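Local coordinates for protein chitinase (Paenibacillus sp. FPU-7, PDB 5GZT) that probably hydrolyses the beta-1,4 linkages of chitin and chitodextrins at internal positions, carrying two family 18 glycosyl hydrolase domains in one chain, at residues 52-57 / 72-78; 251-257 / 269-275; 536-540 / 552-557; 701-706 / 717-723; 781-785 / 836-840. All coordinates share one frame; numbering follows the deposited sequence.

Interaction 1. Residues 52-57 / 72-78; sequences FEKVVL and SFTDVDV. With NA (sodium ion), chain C.
The backbone carbonyls of F52 and S72 converge on one sodium ion, F52 O at 2.5 Å and S72 O at 2.4 Å from it; E44 and T50 complete the site. The cation probably offsets the repulsion between these two carbonyl oxygens. Next along the chain, T74 N donates to E53 O (2.9 Å), reaching it from well above the carbonyl plane, where the second segment turns a corner. Beyond the corner the backbones run parallel: V55 gives its N-H to D75 O and takes one from D77 N, and L57 N then binds D77 O at 2.8 Å. Inside, F52 and F73 lie side by side and point the same way, with similar first torsions (chi1 -57° and -56°). Their rings are nearly parallel but slid apart, so the closest touch is F52 CB against F73 CE2 (3.5 Å), while V55 CG2 meets F73 CD2 (3.6 Å). These flat and branched apolar groups fill the space towards L42. The outer face carries charge instead: D75 pairs with R95, and K54 NZ lies near D77 without forming a salt bridge. Stacked parallel strands, inward apolar side chains and sharp corners are typical of a parallel beta-helix.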
# COMPACT_ATOMS: atom_id res chain seq x y z
N PHE B 52 2.86 -32.06 54.61
CA PHE B 52 1.98 -33.11 54.09
C PHE B 52 1.77 -32.93 52.62
O PHE B 52 1.85 -31.81 52.09
CB PHE B 52 0.63 -33.14 54.75
CG PHE B 52 0.68 -33.30 56.21
CD1 PHE B 52 0.84 -34.54 56.78
CD2 PHE B 52 0.52 -32.18 57.03
CE1 PHE B 52 0.86 -34.70 58.16
CE2 PHE B 52 0.54 -32.30 58.42
CZ PHE B 52 0.69 -33.57 58.99
N GLU B 53 1.48 -34.04 51.94
CA GLU B 53 1.09 -33.94 50.51
C GLU B 53 -0.16 -34.76 50.17
O GLU B 53 -1.25 -34.19 50.09
CB GLU B 53 2.30 -34.23 49.61
CG GLU B 53 3.24 -33.02 49.58
CD GLU B 53 4.37 -33.16 48.60
OE1 GLU B 53 5.05 -34.18 48.67
OE2 GLU B 53 4.58 -32.23 47.81
N LYS B 54 -0.00 -36.06 50.00
CA LYS B 54 -1.09 -36.93 49.69
C LYS B 54 -1.75 -37.46 50.98
O LYS B 54 -1.09 -37.83 51.98
CB LYS B 54 -0.63 -38.07 48.73
CG LYS B 54 -1.75 -39.06 48.31
CD LYS B 54 -1.40 -39.98 47.12
CE LYS B 54 -2.18 -41.31 47.12
NZ LYS B 54 -3.63 -41.22 46.82
N VAL B 55 -3.08 -37.49 50.95
CA VAL B 55 -3.87 -37.99 52.03
C VAL B 55 -4.98 -38.85 51.45
O VAL B 55 -5.62 -38.43 50.47
CB VAL B 55 -4.52 -36.81 52.82
CG1 VAL B 55 -5.32 -37.33 53.98
CG2 VAL B 55 -3.48 -35.80 53.27
N VAL B 56 -5.26 -40.00 52.08
CA VAL B 56 -6.28 -40.92 51.62
C VAL B 56 -7.02 -41.35 52.84
O VAL B 56 -6.38 -41.78 53.78
CB VAL B 56 -5.69 -42.27 51.02
CG1 VAL B 56 -6.82 -43.12 50.43
CG2 VAL B 56 -4.60 -42.03 49.99
N LEU B 57 -8.36 -41.29 52.81
CA LEU B 57 -9.22 -41.84 53.84
C LEU B 57 -9.59 -43.21 53.32
O LEU B 57 -10.25 -43.30 52.26
CB LEU B 57 -10.50 -40.97 54.04
CG LEU B 57 -10.22 -39.65 54.79
CD1 LEU B 57 -9.23 -38.81 54.03
CD2 LEU B 57 -11.51 -38.91 55.05
N SER B 72 -1.60 -27.23 53.21
CA SER B 72 -1.52 -27.20 51.72
C SER B 72 -1.31 -28.62 51.26
O SER B 72 -0.28 -29.20 51.58
CB SER B 72 -0.35 -26.36 51.23
OG SER B 72 -0.47 -26.10 49.84
N PHE B 73 -2.30 -29.21 50.56
CA PHE B 73 -2.25 -30.62 50.22
C PHE B 73 -2.27 -30.79 48.70
O PHE B 73 -2.58 -29.89 47.93
CB PHE B 73 -3.35 -31.41 50.91
CG PHE B 73 -3.35 -31.28 52.41
CD1 PHE B 73 -3.96 -30.21 53.03
CD2 PHE B 73 -2.77 -32.26 53.20
CE1 PHE B 73 -3.99 -30.11 54.41
CE2 PHE B 73 -2.77 -32.15 54.60
CZ PHE B 73 -3.38 -31.07 55.20
N THR B 74 -1.85 -31.97 48.25
CA THR B 74 -1.83 -32.22 46.80
C THR B 74 -3.15 -32.94 46.45
O THR B 74 -4.12 -32.29 46.09
CB THR B 74 -0.55 -33.02 46.40
OG1 THR B 74 -0.40 -34.14 47.29
CG2 THR B 74 0.64 -32.15 46.51
N ASP B 75 -3.14 -34.27 46.61
CA ASP B 75 -4.23 -35.13 46.27
C ASP B 75 -4.77 -35.58 47.58
O ASP B 75 -4.02 -36.13 48.41
CB ASP B 75 -3.80 -36.39 45.47
CG ASP B 75 -3.24 -36.06 44.10
OD1 ASP B 75 -3.95 -35.51 43.26
OD2 ASP B 75 -2.11 -36.43 43.82
N VAL B 76 -6.06 -35.38 47.73
CA VAL B 76 -6.76 -35.88 48.90
C VAL B 76 -7.92 -36.67 48.38
O VAL B 76 -8.74 -36.13 47.64
CB VAL B 76 -7.33 -34.75 49.76
CG1 VAL B 76 -8.14 -35.32 50.94
CG2 VAL B 76 -6.22 -33.85 50.19
N ASP B 77 -8.03 -37.87 48.91
CA ASP B 77 -8.87 -38.90 48.42
C ASP B 77 -9.77 -39.47 49.47
O ASP B 77 -9.25 -40.07 50.43
CB ASP B 77 -7.94 -40.03 47.97
CG ASP B 77 -8.07 -40.33 46.58
OD1 ASP B 77 -7.60 -39.50 45.73
OD2 ASP B 77 -8.70 -41.37 46.38
N VAL B 78 -11.09 -39.40 49.28
CA VAL B 78 -12.03 -39.92 50.24
C VAL B 78 -12.55 -41.20 49.59
O VAL B 78 -13.34 -41.15 48.64
CB VAL B 78 -13.17 -38.93 50.49
CG1 VAL B 78 -14.11 -39.44 51.54
CG2 VAL B 78 -12.63 -37.56 50.79
NA NA C . 1.98 -29.37 52.39

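Interaction 2. Residues 251-257 / 269-275; sequences GTWLYSV and VTGKAFV. With FMT (formic acid), chain G.
G251 to V257 and V269 to V275 pair as the two arms of an antiparallel beta hairpin, whose second strand runs on towards the family 18 barrel and pairs there with strands 303-312 and 619-623. Backbone bonds come in couples at G251/V275, W253/A273, Y255/G271 and V257/V269; W253 N to A273 O is short, at 2.7 Å. G251 has backbone angles that favour glycine. Apolar contacts divide by face. W253, Y255 and V257 lie on the side packed against strands 184-191 and 197-203, and W253 CD1 presses on V275 CG2 (3.3 Å). On the other side L254 CD2 fits tightly along K272 CG (3.5 Å), both chains pointing the same way. Polar ends are satisfied further out: T252 OG1, 3.3 Å from F274 CE1 at the ring edge, bonds to D477, and the extended K272 chain carries NZ to Y450, with a weak bond to a formic acid molecule. The Y255 ring packs on a glycine. With CG between its backbone N and carbonyl carbon (chi1 69°), Y255 lays its ring over the neighbouring strand, and G271, having no CB to collide with the hydroxyl, sets its CA 4.2 Å from the ring centroid in an off-centre CH-pi contact.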
# COMPACT_ATOMS: atom_id res chain seq x y z
N GLY B 251 -5.16 3.31 6.45
CA GLY B 251 -4.20 2.87 7.45
C GLY B 251 -4.82 2.83 8.85
O GLY B 251 -6.01 2.55 9.00
N THR B 252 -4.00 3.10 9.87
CA THR B 252 -4.45 2.94 11.26
C THR B 252 -4.95 4.28 11.86
O THR B 252 -4.21 5.26 11.87
CB THR B 252 -3.39 2.35 12.14
OG1 THR B 252 -3.02 1.07 11.65
CG2 THR B 252 -3.95 2.18 13.56
N TRP B 253 -6.23 4.32 12.27
CA TRP B 253 -6.83 5.48 12.98
C TRP B 253 -6.89 5.20 14.47
O TRP B 253 -7.14 4.09 14.89
CB TRP B 253 -8.22 5.84 12.47
CG TRP B 253 -8.15 6.46 11.14
CD1 TRP B 253 -7.74 5.84 10.00
CD2 TRP B 253 -8.45 7.81 10.78
NE1 TRP B 253 -7.79 6.71 8.95
CE2 TRP B 253 -8.21 7.93 9.39
CE3 TRP B 253 -8.97 8.91 11.46
CZ2 TRP B 253 -8.42 9.12 8.68
CZ3 TRP B 253 -9.16 10.12 10.76
CH2 TRP B 253 -8.88 10.21 9.38
N LEU B 254 -6.62 6.22 15.27
CA LEU B 254 -6.78 6.13 16.73
C LEU B 254 -8.05 6.91 17.09
O LEU B 254 -8.30 8.00 16.56
CB LEU B 254 -5.54 6.68 17.43
CG LEU B 254 -4.20 5.99 17.08
CD1 LEU B 254 -3.03 6.75 17.69
CD2 LEU B 254 -4.16 4.54 17.54
N TYR B 255 -8.88 6.32 17.93
CA TYR B 255 -10.08 7.04 18.38
C TYR B 255 -10.24 7.03 19.92
O TYR B 255 -9.79 6.11 20.60
CB TYR B 255 -11.34 6.50 17.68
CG TYR B 255 -11.73 5.11 18.09
CD1 TYR B 255 -11.08 4.01 17.55
CD2 TYR B 255 -12.72 4.88 19.03
CE1 TYR B 255 -11.42 2.71 17.94
CE2 TYR B 255 -13.07 3.59 19.42
CZ TYR B 255 -12.42 2.51 18.87
OH TYR B 255 -12.74 1.23 19.26
N SER B 256 -10.87 8.10 20.43
CA SER B 256 -11.39 8.14 21.81
C SER B 256 -12.89 8.47 21.78
O SER B 256 -13.35 9.32 20.98
CB SER B 256 -10.70 9.22 22.63
OG SER B 256 -11.07 10.49 22.11
N VAL B 257 -13.61 7.80 22.68
CA VAL B 257 -15.02 8.04 22.90
C VAL B 257 -15.30 8.24 24.42
O VAL B 257 -14.63 7.64 25.28
CB VAL B 257 -15.88 6.91 22.24
CG1 VAL B 257 -15.63 5.55 22.88
CG2 VAL B 257 -17.37 7.26 22.22
N VAL B 269 -12.68 6.25 26.80
CA VAL B 269 -12.18 4.95 26.29
C VAL B 269 -11.54 5.19 24.92
O VAL B 269 -11.90 6.14 24.19
CB VAL B 269 -13.27 3.84 26.21
CG1 VAL B 269 -12.65 2.46 26.34
CG2 VAL B 269 -14.33 4.03 27.29
N THR B 270 -10.54 4.36 24.61
CA THR B 270 -9.75 4.50 23.37
C THR B 270 -9.52 3.18 22.63
O THR B 270 -9.65 2.07 23.20
CB THR B 270 -8.37 5.17 23.65
OG1 THR B 270 -7.76 4.57 24.81
CG2 THR B 270 -8.52 6.64 23.85
N GLY B 271 -9.18 3.32 21.35
CA GLY B 271 -8.72 2.20 20.51
C GLY B 271 -8.20 2.60 19.15
O GLY B 271 -8.05 3.81 18.82
N LYS B 272 -7.93 1.55 18.36
CA LYS B 272 -7.44 1.66 16.96
C LYS B 272 -8.49 1.10 16.03
O LYS B 272 -9.03 0.04 16.31
CB LYS B 272 -6.24 0.77 16.73
CG LYS B 272 -4.94 1.18 17.36
CD LYS B 272 -4.05 -0.06 17.45
CE LYS B 272 -2.73 0.27 18.13
NZ LYS B 272 -1.72 -0.81 17.99
N ALA B 273 -8.76 1.81 14.93
CA ALA B 273 -9.53 1.28 13.80
C ALA B 273 -8.67 1.29 12.53
O ALA B 273 -7.71 2.05 12.43
CB ALA B 273 -10.74 2.13 13.52
N PHE B 274 -9.09 0.51 11.56
CA PHE B 274 -8.29 0.35 10.33
C PHE B 274 -9.14 0.70 9.13
O PHE B 274 -10.22 0.13 8.96
CB PHE B 274 -7.83 -1.07 10.27
CG PHE B 274 -7.03 -1.49 11.46
CD1 PHE B 274 -5.72 -1.08 11.60
CD2 PHE B 274 -7.61 -2.23 12.49
CE1 PHE B 274 -4.96 -1.45 12.70
CE2 PHE B 274 -6.85 -2.58 13.62
CZ PHE B 274 -5.52 -2.18 13.72
N VAL B 275 -8.68 1.67 8.36
CA VAL B 275 -9.39 2.15 7.17
C VAL B 275 -8.80 1.39 5.95
O VAL B 275 -7.57 1.31 5.80
CB VAL B 275 -9.28 3.69 7.09
CG1 VAL B 275 -9.80 4.23 5.78
CG2 VAL B 275 -10.10 4.30 8.24
C FMT G . -3.49 -3.31 16.87
O1 FMT G . -2.58 -3.68 17.63
O2 FMT G . -4.72 -3.89 16.82

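Interaction 3. Residues 536-540 / 552-557; sequences RVWQN and AGSQAG
Q539 offers its backbone N-H and C=O to the side-chain amide of Q555, which answers both. Q555 OE1 receives Q539 N at 2.9 Å, in the carbonyl plane and on a lone pair, while Q555 NE2 donates to Q539 O at 2.8 Å. A bend at chi2 (-55°) folds the glutamine back, so that NE2 also reaches G553 O in its own loop (3.0 Å). A water that donates to both V537 O and OE1 gives the amide oxygen a second partner. Glutamine suits this place because one flat group both donates and accepts; an alanine here would probably leave Q539 N, Q539 O and G553 O without these mates. N540 uses its side chain to donate, ND2 to S554 O (2.8 Å), while its backbone O accepts G553 N. Another water joins Q539 OE1 to S554 O. Within the loop, S554 OG accepts A556 N, an ST turn. The apolar share is small, A552 CB touching W538 CD1 at 3.6 Å, with F596 meeting the indole ring. Strand 534-538 belongs to a small antiparallel sheet and this loop leads to its neighbour, 561-563; such a sheet after the seventh barrel strand is consistent with the alpha/beta insertion of many family 18 chitinases.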
# COMPACT_ATOMS: atom_id res chain seq x y z
N ARG B 536 7.08 -16.57 -12.46
CA ARG B 536 7.74 -17.87 -12.23
C ARG B 536 7.69 -18.59 -13.55
O ARG B 536 6.64 -18.53 -14.25
CB ARG B 536 7.04 -18.70 -11.15
CG ARG B 536 7.29 -18.14 -9.78
CD ARG B 536 8.67 -18.69 -9.27
NE ARG B 536 9.13 -17.98 -8.09
CZ ARG B 536 10.37 -18.03 -7.65
NH1 ARG B 536 11.25 -18.85 -8.18
NH2 ARG B 536 10.71 -17.27 -6.66
N VAL B 537 8.82 -19.25 -13.89
CA VAL B 537 9.10 -19.81 -15.16
C VAL B 537 9.32 -21.30 -15.02
O VAL B 537 9.94 -21.73 -14.02
CB VAL B 537 10.40 -19.17 -15.74
CG1 VAL B 537 10.71 -19.68 -17.09
CG2 VAL B 537 10.24 -17.66 -15.89
N TRP B 538 8.81 -22.09 -15.98
CA TRP B 538 9.16 -23.48 -16.16
C TRP B 538 9.69 -23.68 -17.57
O TRP B 538 9.08 -23.19 -18.53
CB TRP B 538 7.97 -24.40 -16.04
CG TRP B 538 7.39 -24.66 -14.71
CD1 TRP B 538 7.36 -25.90 -14.04
CD2 TRP B 538 6.58 -23.78 -13.93
NE1 TRP B 538 6.62 -25.78 -12.91
CE2 TRP B 538 6.10 -24.52 -12.83
CE3 TRP B 538 6.12 -22.46 -14.10
CZ2 TRP B 538 5.24 -23.96 -11.86
CZ3 TRP B 538 5.31 -21.89 -13.14
CH2 TRP B 538 4.84 -22.66 -12.04
N GLN B 539 10.83 -24.38 -17.70
CA GLN B 539 11.37 -24.79 -19.00
C GLN B 539 11.08 -26.23 -19.28
O GLN B 539 10.63 -26.98 -18.39
CB GLN B 539 12.89 -24.50 -19.05
CG GLN B 539 13.18 -23.02 -19.09
CD GLN B 539 14.65 -22.68 -19.29
OE1 GLN B 539 15.55 -23.48 -18.96
NE2 GLN B 539 14.89 -21.47 -19.76
N ASN B 540 11.26 -26.62 -20.52
CA ASN B 540 10.99 -27.98 -20.97
C ASN B 540 9.62 -28.50 -20.55
O ASN B 540 9.49 -29.66 -20.10
CB ASN B 540 12.11 -28.96 -20.46
CG ASN B 540 13.48 -28.56 -21.01
OD1 ASN B 540 13.63 -28.38 -22.19
ND2 ASN B 540 14.38 -28.23 -20.16
N ALA B 552 6.55 -30.61 -16.74
CA ALA B 552 7.81 -29.97 -17.07
C ALA B 552 9.00 -30.88 -16.74
O ALA B 552 9.03 -31.49 -15.65
CB ALA B 552 7.93 -28.72 -16.25
N GLY B 553 9.99 -30.89 -17.64
CA GLY B 553 11.25 -31.63 -17.45
C GLY B 553 12.28 -30.85 -16.66
O GLY B 553 12.03 -30.32 -15.57
N SER B 554 13.46 -30.76 -17.21
CA SER B 554 14.58 -30.25 -16.45
C SER B 554 14.52 -28.76 -16.37
O SER B 554 14.44 -28.11 -17.37
CB SER B 554 15.94 -30.67 -17.12
OG SER B 554 17.02 -29.85 -16.67
N GLN B 555 14.72 -28.22 -15.17
CA GLN B 555 14.87 -26.79 -14.91
C GLN B 555 16.31 -26.26 -14.81
O GLN B 555 16.54 -25.12 -14.38
CB GLN B 555 14.09 -26.49 -13.64
CG GLN B 555 12.66 -27.03 -13.66
CD GLN B 555 11.94 -26.50 -14.91
OE1 GLN B 555 11.98 -25.27 -15.16
NE2 GLN B 555 11.41 -27.39 -15.73
N ALA B 556 17.30 -27.08 -15.21
CA ALA B 556 18.75 -26.74 -15.19
C ALA B 556 19.12 -25.40 -15.72
O ALA B 556 19.76 -24.60 -15.07
CB ALA B 556 19.50 -27.77 -16.02
N GLY B 557 18.79 -25.11 -16.93
CA GLY B 557 19.09 -23.72 -17.37
C GLY B 557 18.21 -22.57 -16.83
O GLY B 557 18.36 -21.43 -17.24
O HOH W 1 12.21 -23.17 -13.63
O HOH W 2 15.94 -25.93 -18.04

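Interaction 4. Residues 701-706 / 717-723; sequences ITYTVA and VYVNGGT. With FMT (formic acid), chain J.
I701 and V719 meet through their methyls, CG2 of I701 lying 3.9 Å from CG1 of V719, while I701 CD1 reaches on to G722 CA at 3.6 Å. A glycine is needed there: any CB would run into that methyl. N720 N donates to T702 O (2.9 Å), and T704 and Y718 exchange two backbone bonds, of which Y718 N to T704 O is the shorter at 2.8 Å. On the face that carries T704 and Y718, T704 OG1 and A706 CB both come to the edge of the Y718 ring, the methyl 3.6 Å from CE2. Strands 703-707 and 714-723 thus form a beta hairpin in the immunoglobulin-like domain between the two catalytic modules. Opposite Y718, the side chains of Y703, V705 and V717 face strand 692-695, and strand 668-678 flanks the second arm. Where the pairing frays, a water bridges T702 N and G721 O. Chi1 of 60° swings the Y703 ring away from the neighbouring strand, and its hydroxyl donates to a formic acid oxygen, O1, at 2.7 Å; V694 N binds the same molecule.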
# COMPACT_ATOMS: atom_id res chain seq x y z
N ILE B 701 -13.72 0.90 -48.70
CA ILE B 701 -12.46 0.44 -48.20
C ILE B 701 -12.72 -0.52 -47.03
O ILE B 701 -13.41 -0.19 -46.09
CB ILE B 701 -11.53 1.54 -47.77
CG1 ILE B 701 -11.22 2.59 -48.84
CG2 ILE B 701 -10.22 0.93 -47.28
CD1 ILE B 701 -10.55 1.99 -50.01
N THR B 702 -12.23 -1.74 -47.14
CA THR B 702 -12.47 -2.72 -46.06
C THR B 702 -11.37 -2.67 -44.96
O THR B 702 -10.29 -2.16 -45.16
CB THR B 702 -12.60 -4.11 -46.62
OG1 THR B 702 -11.39 -4.43 -47.30
CG2 THR B 702 -13.77 -4.11 -47.61
N TYR B 703 -11.72 -3.10 -43.77
CA TYR B 703 -10.75 -3.12 -42.69
C TYR B 703 -11.14 -4.26 -41.80
O TYR B 703 -12.28 -4.71 -41.79
CB TYR B 703 -10.82 -1.80 -41.89
CG TYR B 703 -12.17 -1.56 -41.27
CD1 TYR B 703 -13.19 -0.88 -41.97
CD2 TYR B 703 -12.45 -1.97 -40.00
CE1 TYR B 703 -14.44 -0.66 -41.40
CE2 TYR B 703 -13.71 -1.75 -39.42
CZ TYR B 703 -14.66 -1.07 -40.14
OH TYR B 703 -15.86 -0.88 -39.60
N THR B 704 -10.19 -4.69 -40.98
CA THR B 704 -10.46 -5.68 -39.90
C THR B 704 -9.82 -5.18 -38.60
O THR B 704 -8.96 -4.23 -38.65
CB THR B 704 -9.77 -7.01 -40.27
OG1 THR B 704 -8.39 -6.78 -40.46
CG2 THR B 704 -10.27 -7.62 -41.56
N VAL B 705 -10.26 -5.69 -37.44
CA VAL B 705 -9.64 -5.34 -36.20
C VAL B 705 -9.10 -6.64 -35.58
O VAL B 705 -9.68 -7.67 -35.79
CB VAL B 705 -10.57 -4.64 -35.23
CG1 VAL B 705 -11.17 -3.43 -35.91
CG2 VAL B 705 -11.67 -5.59 -34.80
N ALA B 706 -7.98 -6.55 -34.86
CA ALA B 706 -7.36 -7.70 -34.23
C ALA B 706 -6.48 -7.13 -33.12
O ALA B 706 -6.31 -5.88 -32.95
CB ALA B 706 -6.52 -8.54 -35.23
N VAL B 717 -6.00 -1.94 -36.20
CA VAL B 717 -7.02 -1.77 -37.21
C VAL B 717 -6.33 -1.89 -38.50
O VAL B 717 -5.58 -0.98 -38.85
CB VAL B 717 -7.78 -0.41 -37.10
CG1 VAL B 717 -8.84 -0.32 -38.19
CG2 VAL B 717 -8.41 -0.20 -35.74
N TYR B 718 -6.56 -2.97 -39.25
CA TYR B 718 -5.88 -3.20 -40.54
C TYR B 718 -6.76 -2.57 -41.65
O TYR B 718 -7.92 -2.98 -41.85
CB TYR B 718 -5.70 -4.71 -40.81
CG TYR B 718 -4.83 -5.42 -39.76
CD1 TYR B 718 -3.43 -5.29 -39.73
CD2 TYR B 718 -5.42 -6.26 -38.81
CE1 TYR B 718 -2.68 -5.93 -38.74
CE2 TYR B 718 -4.68 -6.92 -37.90
CZ TYR B 718 -3.36 -6.76 -37.82
OH TYR B 718 -2.75 -7.47 -36.76
N VAL B 719 -6.26 -1.50 -42.27
CA VAL B 719 -6.97 -0.86 -43.40
C VAL B 719 -6.45 -1.57 -44.64
O VAL B 719 -5.26 -1.57 -44.95
CB VAL B 719 -6.67 0.65 -43.44
CG1 VAL B 719 -7.34 1.30 -44.64
CG2 VAL B 719 -7.23 1.30 -42.16
N ASN B 720 -7.35 -2.15 -45.37
CA ASN B 720 -7.01 -2.87 -46.61
C ASN B 720 -6.51 -2.05 -47.71
O ASN B 720 -5.68 -2.50 -48.55
CB ASN B 720 -8.22 -3.48 -47.18
CG ASN B 720 -8.10 -4.93 -47.24
OD1 ASN B 720 -7.35 -5.45 -48.12
ND2 ASN B 720 -8.79 -5.63 -46.28
N GLY B 721 -6.97 -0.81 -47.81
CA GLY B 721 -6.42 -0.12 -48.97
C GLY B 721 -7.33 -0.32 -50.19
O GLY B 721 -8.12 -1.32 -50.29
N GLY B 722 -7.25 0.66 -51.08
CA GLY B 722 -8.10 0.65 -52.24
C GLY B 722 -8.27 2.08 -52.73
O GLY B 722 -7.42 2.94 -52.45
N THR B 723 -9.33 2.29 -53.50
CA THR B 723 -9.51 3.52 -54.28
C THR B 723 -10.65 4.26 -53.63
O THR B 723 -11.72 3.75 -53.52
CB THR B 723 -9.88 3.21 -55.73
OG1 THR B 723 -8.83 2.43 -56.31
CG2 THR B 723 -10.02 4.62 -56.61
C FMT J . -17.47 -1.19 -37.03
O1 FMT J . -16.22 -1.40 -36.93
O2 FMT J . -18.43 -1.71 -36.20
O HOH W 3 -10.37 -2.27 -49.46

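Interaction 5. Residues 781-785 / 836-840; sequences YKVDA and YLKTL
In the second family 18 barrel, the connection from strand 765-771 to strand 790-799 packs against helix 830-843, in part through residues 781-785. Y836, on the helix, reaches across with CG anti to its backbone N (chi1 -177°), which carries the hydroxyl to the loop. There OH accepts V783 N at 2.8 Å in a nearly straight bond (167°), with K782 CB beside it at 3.4 Å. The lysine's charged end turns elsewhere, to S779 O and W776 O. One turn on, L840 fills the apolar side: CD2 meets V783 CG1 at 3.6 Å, and CG lies 4.0 Å from A785 CB, where the small alanine suits the close approach. A phenylalanine in place of Y836 would probably leave V783 N without its acceptor and loosen the loop's hold on the helix. Y1116 binds D784 N and N844 binds A785 O. V783 N thus finds its acceptor in a side chain, and the buried V783, A785 and L840 pack beside the bond, an apolar setting that would probably strengthen it.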
# COMPACT_ATOMS: atom_id res chain seq x y z
N TYR B 781 20.10 36.13 -43.56
CA TYR B 781 19.39 34.81 -43.45
C TYR B 781 17.96 34.89 -44.02
O TYR B 781 17.16 35.74 -43.61
CB TYR B 781 19.37 34.39 -42.00
CG TYR B 781 18.73 33.04 -41.77
CD1 TYR B 781 19.20 31.90 -42.43
CD2 TYR B 781 17.65 32.90 -40.89
CE1 TYR B 781 18.61 30.66 -42.22
CE2 TYR B 781 17.07 31.65 -40.67
CZ TYR B 781 17.54 30.54 -41.34
OH TYR B 781 16.95 29.30 -41.13
N LYS B 782 17.69 34.07 -45.03
CA LYS B 782 16.48 34.09 -45.78
C LYS B 782 15.59 32.87 -45.37
O LYS B 782 16.06 31.92 -44.76
CB LYS B 782 16.75 33.98 -47.24
CG LYS B 782 17.49 35.12 -47.91
CD LYS B 782 16.98 36.50 -47.52
CE LYS B 782 17.82 37.57 -48.24
NZ LYS B 782 17.56 38.91 -47.67
N VAL B 783 14.33 32.95 -45.73
CA VAL B 783 13.34 31.90 -45.49
C VAL B 783 13.40 30.97 -46.68
O VAL B 783 13.33 31.41 -47.82
CB VAL B 783 11.92 32.48 -45.35
CG1 VAL B 783 10.89 31.36 -45.36
CG2 VAL B 783 11.82 33.32 -44.09
N ASP B 784 13.51 29.67 -46.37
CA ASP B 784 13.61 28.63 -47.38
C ASP B 784 12.23 28.01 -47.49
O ASP B 784 11.81 27.21 -46.66
CB ASP B 784 14.60 27.59 -46.86
CG ASP B 784 14.86 26.48 -47.82
OD1 ASP B 784 14.25 26.43 -48.90
OD2 ASP B 784 15.68 25.63 -47.46
N ALA B 785 11.52 28.40 -48.52
CA ALA B 785 10.13 28.07 -48.70
C ALA B 785 9.99 26.69 -49.19
O ALA B 785 8.90 26.23 -49.18
CB ALA B 785 9.49 29.04 -49.70
N TYR B 836 8.16 40.58 -49.65
CA TYR B 836 9.05 39.39 -49.50
C TYR B 836 8.27 38.07 -49.48
O TYR B 836 8.56 37.14 -50.22
CB TYR B 836 9.91 39.50 -48.23
CG TYR B 836 10.90 38.36 -48.04
CD1 TYR B 836 12.00 38.20 -48.90
CD2 TYR B 836 10.70 37.39 -47.02
CE1 TYR B 836 12.88 37.11 -48.71
CE2 TYR B 836 11.57 36.35 -46.81
CZ TYR B 836 12.67 36.18 -47.66
OH TYR B 836 13.49 35.08 -47.42
N LEU B 837 7.23 38.02 -48.65
CA LEU B 837 6.41 36.78 -48.56
C LEU B 837 5.84 36.41 -49.92
O LEU B 837 5.80 35.24 -50.30
CB LEU B 837 5.27 37.02 -47.57
CG LEU B 837 5.79 37.05 -46.16
CD1 LEU B 837 4.65 37.50 -45.24
CD2 LEU B 837 6.33 35.73 -45.68
N LYS B 838 5.47 37.43 -50.69
CA LYS B 838 4.96 37.17 -51.98
C LYS B 838 5.95 36.51 -52.95
O LYS B 838 5.51 35.72 -53.80
CB LYS B 838 4.36 38.43 -52.53
CG LYS B 838 3.84 38.25 -53.92
CD LYS B 838 3.01 39.43 -54.30
CE LYS B 838 2.66 39.39 -55.77
NZ LYS B 838 1.74 40.51 -56.06
N THR B 839 7.27 36.74 -52.74
CA THR B 839 8.30 36.18 -53.58
C THR B 839 8.54 34.77 -53.13
O THR B 839 8.83 33.91 -53.95
CB THR B 839 9.68 36.93 -53.56
OG1 THR B 839 10.40 36.71 -52.29
CG2 THR B 839 9.51 38.38 -53.94
N LEU B 840 8.47 34.53 -51.84
CA LEU B 840 8.41 33.18 -51.37
C LEU B 840 7.33 32.44 -52.10
O LEU B 840 7.56 31.31 -52.53
CB LEU B 840 8.15 33.12 -49.89
CG LEU B 840 9.31 32.95 -48.97
CD1 LEU B 840 10.60 33.63 -49.41
CD2 LEU B 840 8.89 33.40 -47.59

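The five contacts follow one another along an elongated chain, interactions 1 and 5 lying about 122 Å apart between centres, and none touches another. Three are strand pairings: interaction 1 is parallel, within a beta-helix, whereas interactions 2 and 4 are antiparallel hairpins. Interaction 2 has the unbroken set of bonds and largely buried aromatics; interaction 4 sits nearer the surface, in the linking immunoglobulin-like domain, and loses regular pairing towards its end. Interactions 3 and 5 belong to different family 18 modules and involve loops. The first depends on side-chain amides and waters at the surface, the second on a single hydroxyl beside a buried aliphatic patch. Only interaction 1 includes a metal.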